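Local atomic coordinates of aromatic-amino-acid:2-oxoglutarate transaminase (Candida albicans, PDB entry 6HND), a protein that binds pyridoxal 5'-phosphate and probably catalyses amino-group transfer between aromatic amino acids and 2-oxoglutarate, as an aminotransferase. Residues D57-D62 with Q107-I112; K120-A125 with V381-Q386. One frame throughout, in Å; residues are numbered along the deposited sequence.

Interaction 1: D57-D62 with Q107-I112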
# COMPACT_ATOMS: atom_id res chain seq x y z
N ASP B 57 -4.02 16.70 -16.92
CA ASP B 57 -4.22 18.10 -16.49
C ASP B 57 -4.87 18.02 -15.12
O ASP B 57 -5.91 17.34 -15.01
CB ASP B 57 -5.06 18.89 -17.49
CG ASP B 57 -4.41 18.95 -18.85
OD1 ASP B 57 -3.30 19.53 -18.92
OD2 ASP B 57 -4.97 18.39 -19.81
N VAL B 58 -4.21 18.58 -14.12
CA VAL B 58 -4.71 18.60 -12.71
C VAL B 58 -5.16 20.03 -12.46
O VAL B 58 -4.29 20.90 -12.45
CB VAL B 58 -3.64 18.14 -11.70
CG1 VAL B 58 -4.16 18.16 -10.27
CG2 VAL B 58 -3.11 16.76 -12.05
N ASN B 59 -6.47 20.23 -12.32
CA ASN B 59 -7.13 21.55 -12.19
C ASN B 59 -7.41 21.81 -10.70
O ASN B 59 -8.05 20.95 -10.05
CB ASN B 59 -8.40 21.61 -13.05
CG ASN B 59 -8.18 21.03 -14.42
OD1 ASN B 59 -7.18 21.34 -15.06
ND2 ASN B 59 -9.09 20.17 -14.87
N LEU B 60 -6.92 22.95 -10.20
CA LEU B 60 -6.78 23.22 -8.75
C LEU B 60 -7.68 24.38 -8.31
O LEU B 60 -8.19 25.13 -9.16
CB LEU B 60 -5.32 23.54 -8.45
CG LEU B 60 -4.32 22.48 -8.91
CD1 LEU B 60 -2.93 23.07 -8.88
CD2 LEU B 60 -4.39 21.22 -8.04
N VAL B 61 -7.85 24.48 -7.01
CA VAL B 61 -8.44 25.67 -6.33
C VAL B 61 -7.26 26.49 -5.82
O VAL B 61 -6.17 25.92 -5.70
CB VAL B 61 -9.41 25.25 -5.20
CG1 VAL B 61 -10.54 24.42 -5.78
CG2 VAL B 61 -8.73 24.50 -4.06
N ASP B 62 -7.48 27.79 -5.60
CA ASP B 62 -6.45 28.73 -5.07
C ASP B 62 -6.56 28.78 -3.55
O ASP B 62 -5.53 29.05 -2.89
CB ASP B 62 -6.62 30.10 -5.70
CG ASP B 62 -6.42 30.02 -7.19
OD1 ASP B 62 -5.34 29.54 -7.60
OD2 ASP B 62 -7.36 30.36 -7.90
N GLN B 107 -8.14 29.63 -14.01
CA GLN B 107 -7.99 28.54 -13.02
C GLN B 107 -6.55 28.02 -13.08
O GLN B 107 -5.96 27.96 -14.19
CB GLN B 107 -9.00 27.43 -13.30
CG GLN B 107 -8.98 26.35 -12.24
CD GLN B 107 -9.90 25.20 -12.52
OE1 GLN B 107 -10.43 25.05 -13.62
NE2 GLN B 107 -10.10 24.38 -11.50
N SER B 108 -5.98 27.71 -11.92
CA SER B 108 -4.65 27.09 -11.78
C SER B 108 -4.76 25.65 -12.27
O SER B 108 -5.72 24.95 -11.89
CB SER B 108 -4.16 27.14 -10.38
OG SER B 108 -3.87 28.48 -10.01
N THR B 109 -3.84 25.26 -13.15
CA THR B 109 -3.79 23.89 -13.72
C THR B 109 -2.32 23.46 -13.84
O THR B 109 -1.45 24.29 -14.15
CB THR B 109 -4.62 23.84 -15.02
OG1 THR B 109 -4.50 22.51 -15.54
CG2 THR B 109 -4.19 24.88 -16.03
N VAL B 110 -2.05 22.21 -13.55
CA VAL B 110 -0.72 21.59 -13.78
C VAL B 110 -0.89 20.54 -14.89
O VAL B 110 -1.82 19.72 -14.82
CB VAL B 110 -0.19 21.01 -12.46
CG1 VAL B 110 1.15 20.29 -12.61
CG2 VAL B 110 -0.08 22.10 -11.41
N HIS B 111 -0.02 20.58 -15.88
CA HIS B 111 0.02 19.59 -16.98
C HIS B 111 1.15 18.59 -16.70
O HIS B 111 2.32 19.02 -16.48
CB HIS B 111 0.19 20.30 -18.33
CG HIS B 111 0.20 19.35 -19.47
ND1 HIS B 111 -0.97 18.90 -20.03
CD2 HIS B 111 1.22 18.73 -20.12
CE1 HIS B 111 -0.69 18.06 -21.02
NE2 HIS B 111 0.66 17.93 -21.08
N ILE B 112 0.81 17.31 -16.67
CA ILE B 112 1.79 16.21 -16.46
C ILE B 112 1.98 15.51 -17.80
O ILE B 112 1.03 14.85 -18.25
CB ILE B 112 1.32 15.25 -15.35
CG1 ILE B 112 1.01 16.01 -14.05
CG2 ILE B 112 2.35 14.13 -15.17
CD1 ILE B 112 0.46 15.15 -12.93
O HOH W 1 -2.89 21.61 -17.48

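Interaction 2: K120-A125 with V381-Q386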
# COMPACT_ATOMS: atom_id res chain seq x y z
N LYS B 120 12.78 18.25 -10.72
CA LYS B 120 11.88 18.50 -9.58
C LYS B 120 10.48 17.97 -9.92
O LYS B 120 9.61 17.98 -9.02
CB LYS B 120 11.94 19.98 -9.23
CG LYS B 120 13.29 20.47 -8.71
CD LYS B 120 13.25 20.91 -7.26
CE LYS B 120 14.33 21.90 -6.89
NZ LYS B 120 13.81 22.90 -5.93
N LEU B 121 10.31 17.46 -11.14
CA LEU B 121 9.02 16.91 -11.64
C LEU B 121 9.15 15.42 -11.92
O LEU B 121 10.24 14.97 -12.27
CB LEU B 121 8.59 17.62 -12.92
CG LEU B 121 8.33 19.12 -12.79
CD1 LEU B 121 7.94 19.72 -14.14
CD2 LEU B 121 7.25 19.38 -11.75
N ILE B 122 8.04 14.70 -11.79
CA ILE B 122 7.91 13.29 -12.25
C ILE B 122 7.06 13.29 -13.51
O ILE B 122 5.98 13.87 -13.45
CB ILE B 122 7.34 12.41 -11.13
CG1 ILE B 122 8.05 12.69 -9.80
CG2 ILE B 122 7.45 10.94 -11.50
CD1 ILE B 122 7.39 12.04 -8.61
N ASP B 123 7.55 12.69 -14.59
CA ASP B 123 6.80 12.50 -15.86
C ASP B 123 6.03 11.17 -15.78
O ASP B 123 6.28 10.36 -14.83
CB ASP B 123 7.74 12.62 -17.07
CG ASP B 123 8.92 11.66 -17.08
OD1 ASP B 123 8.80 10.61 -16.44
OD2 ASP B 123 9.94 11.97 -17.76
N LEU B 124 5.13 10.94 -16.72
CA LEU B 124 4.30 9.71 -16.70
C LEU B 124 5.13 8.51 -17.17
O LEU B 124 4.86 7.39 -16.70
CB LEU B 124 3.05 9.90 -17.54
CG LEU B 124 2.11 11.02 -17.08
CD1 LEU B 124 0.97 11.18 -18.07
CD2 LEU B 124 1.57 10.76 -15.69
N ALA B 125 6.14 8.71 -18.02
CA ALA B 125 7.05 7.62 -18.47
C ALA B 125 7.67 6.93 -17.24
O ALA B 125 7.69 5.68 -17.16
CB ALA B 125 8.10 8.15 -19.42
N VAL B 381 0.87 14.37 -6.91
CA VAL B 381 1.07 15.17 -5.66
C VAL B 381 2.38 15.95 -5.80
O VAL B 381 2.39 17.16 -5.45
CB VAL B 381 1.00 14.31 -4.39
CG1 VAL B 381 1.53 15.06 -3.19
CG2 VAL B 381 -0.43 13.82 -4.13
N ASN B 382 3.44 15.32 -6.30
CA ASN B 382 4.76 15.99 -6.44
C ASN B 382 4.62 17.18 -7.40
O ASN B 382 5.06 18.30 -7.05
CB ASN B 382 5.85 15.04 -6.90
CG ASN B 382 7.15 15.76 -7.16
OD1 ASN B 382 7.95 15.96 -6.26
ND2 ASN B 382 7.36 16.15 -8.41
N ASN B 383 4.02 16.97 -8.57
CA ASN B 383 3.99 18.00 -9.63
C ASN B 383 3.09 19.15 -9.18
O ASN B 383 3.41 20.30 -9.48
CB ASN B 383 3.65 17.37 -10.98
CG ASN B 383 4.75 16.46 -11.46
OD1 ASN B 383 5.61 16.04 -10.67
ND2 ASN B 383 4.73 16.11 -12.74
N VAL B 384 2.02 18.87 -8.44
CA VAL B 384 1.10 19.94 -7.96
C VAL B 384 1.90 20.82 -6.99
O VAL B 384 1.83 22.06 -7.14
CB VAL B 384 -0.20 19.37 -7.36
CG1 VAL B 384 -0.95 20.41 -6.52
CG2 VAL B 384 -1.11 18.76 -8.43
N ILE B 385 2.68 20.20 -6.08
CA ILE B 385 3.43 20.94 -5.02
C ILE B 385 4.56 21.74 -5.67
O ILE B 385 4.67 22.93 -5.36
CB ILE B 385 3.90 19.99 -3.89
CG1 ILE B 385 2.76 19.67 -2.94
CG2 ILE B 385 5.06 20.58 -3.09
CD1 ILE B 385 3.05 18.59 -1.97
N GLN B 386 5.30 21.16 -6.62
CA GLN B 386 6.49 21.79 -7.25
C GLN B 386 6.04 22.85 -8.28
O GLN B 386 6.60 23.95 -8.28
CB GLN B 386 7.40 20.71 -7.85
CG GLN B 386 8.85 20.73 -7.36
CD GLN B 386 9.20 19.87 -6.15
OE1 GLN B 386 9.38 20.38 -5.05
NE2 GLN B 386 9.41 18.57 -6.35

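Interaction 1: D57-D62 with Q107-I112
Val58 and Val110 form the hydrogen-bonded pair at the heart of a two-stranded antiparallel ribbon, in which strand segments 57-60 and 109-112 run at 166° to each other. Val58 N reaches Val110 O at 2.7 Å, and Val110 N returns a bond to Val58 O. Leu60 N to Ser108 O adds a third backbone link, while Asp57-His111 and Asn59-Thr109 are the non-hydrogen-bonded pairs that flank Val58-Val110.

Side-chain polar bonds line the face carrying Asp57, Asn59, Thr109 and His111. His111 ND1 donates to Asp57 OD1 at 2.7 Å, nearly straight; the oxygen lies in the imidazole plane, but the ring meets it on the syn side, 31° out of the carboxylate plane. Thr109 OG1, set anti to its backbone N (chi1 179°), donates to Asn59 OD1 at 3.0 Å within the amide's carbonyl plane. One water donates a hydrogen bond to Asp57 OD1 and another to Thr109 OG1, joining the two pairs. Farther along, the extended Gln107 chain brings NE2 to Leu60 O at 3.1 Å, approaching from above the carbonyl plane.

Apolar contacts occupy the other face: Val58 CG2 meets Ile112 CD1 at 4.0 Å, and Leu60 CD1 meets Val110 CG2 at 3.9 Å.

Asn59 ND2 bonds to Ser55 OG and Asp57 OD2 of the second subunit, and Asp57 OD2 in turn takes Asn59 ND2 of that subunit; strand 53-60 also pairs with a strand of that subunit, carrying the sheet across the interface. With one oxygen of Asp57 held by His111 and water and the other by the second subunit, the imidazole bond probably favours a charged carboxylate and helps fix its orientation at this dimer contact.

Interaction 2: K120-A125 with V381-Q386
Lys120 O is gripped by two side-chain amides from helix 375-388. Gln386 NE2 reaches it at 2.7 Å, in the carbonyl plane and on a lone pair. Asn382 ND2 donates to the same oxygen at 3.0 Å from 24° off that plane. The Gln386 chain bends at chi2 (92°), turning CD back from an extended course, and its CG lies 3.7 Å from Lys120 CB.

Asn383 binds the backbone of Ile122 at both ends of its amide. Ile122 N donates to Asn383 OD1 at 3.0 Å, almost straight at 176° and in the plane of the amide carbonyl, while Asn383 ND2 returns a bond to Ile122 O at 2.7 Å. Asn382 ND2 also donates to Asn383 OD1 at 2.9 Å, so that oxygen has two donors. The shared Asn382 nitrogen thus bridges Lys120 O and the neighbouring amide.

Methyl groups pack on the amide side chains: Leu121 CD2 lies against Asn383 CG, and Ile122 CD1 rests on Asn382 CB at 3.8 Å; Pro138 of helix 137-151 touches both Ile122 and Asn382. The peptide then reaches Asp123, the N-cap of helix 124-127, whose carboxylate also forms a salt bridge with Arg126.

The contact is structural and mainly polar; the side chain of Ile122 lies about 12 Å from that of Tyr130, which binds pyridoxal 5'-phosphate, although not a cofactor bound to this chain. Reciprocal bonds at Asn383 restrict rotation of its amide. Ile122 N and Asn382 ND2 both donate to OD1, which together with ND2 to Ile122 O supports the amide orientation; uncharged carboxamides thereby satisfy backbone polar groups of 120-122.

How the interactions relate
Interactions 1 and 2 follow in series along the chain, with centres about 12 Å apart on the same side of the chain's centre. Strand 109-113 ends shortly before the segment 120-125, which leads into helix 124-127, whereas helix 375-388 arrives much later in sequence. That helix serves both contacts: one side of it binds 120-125, while Val384 turns to the ribbon, its CG2 lying 3.6 Å from Val58 CG1. A second junction is Ile112 CG2 against Leu124 CD2 at 3.5 Å. The two contacts therefore form one packed unit, joining the ribbon at the dimer interface to the main body of the aminotransferase chain.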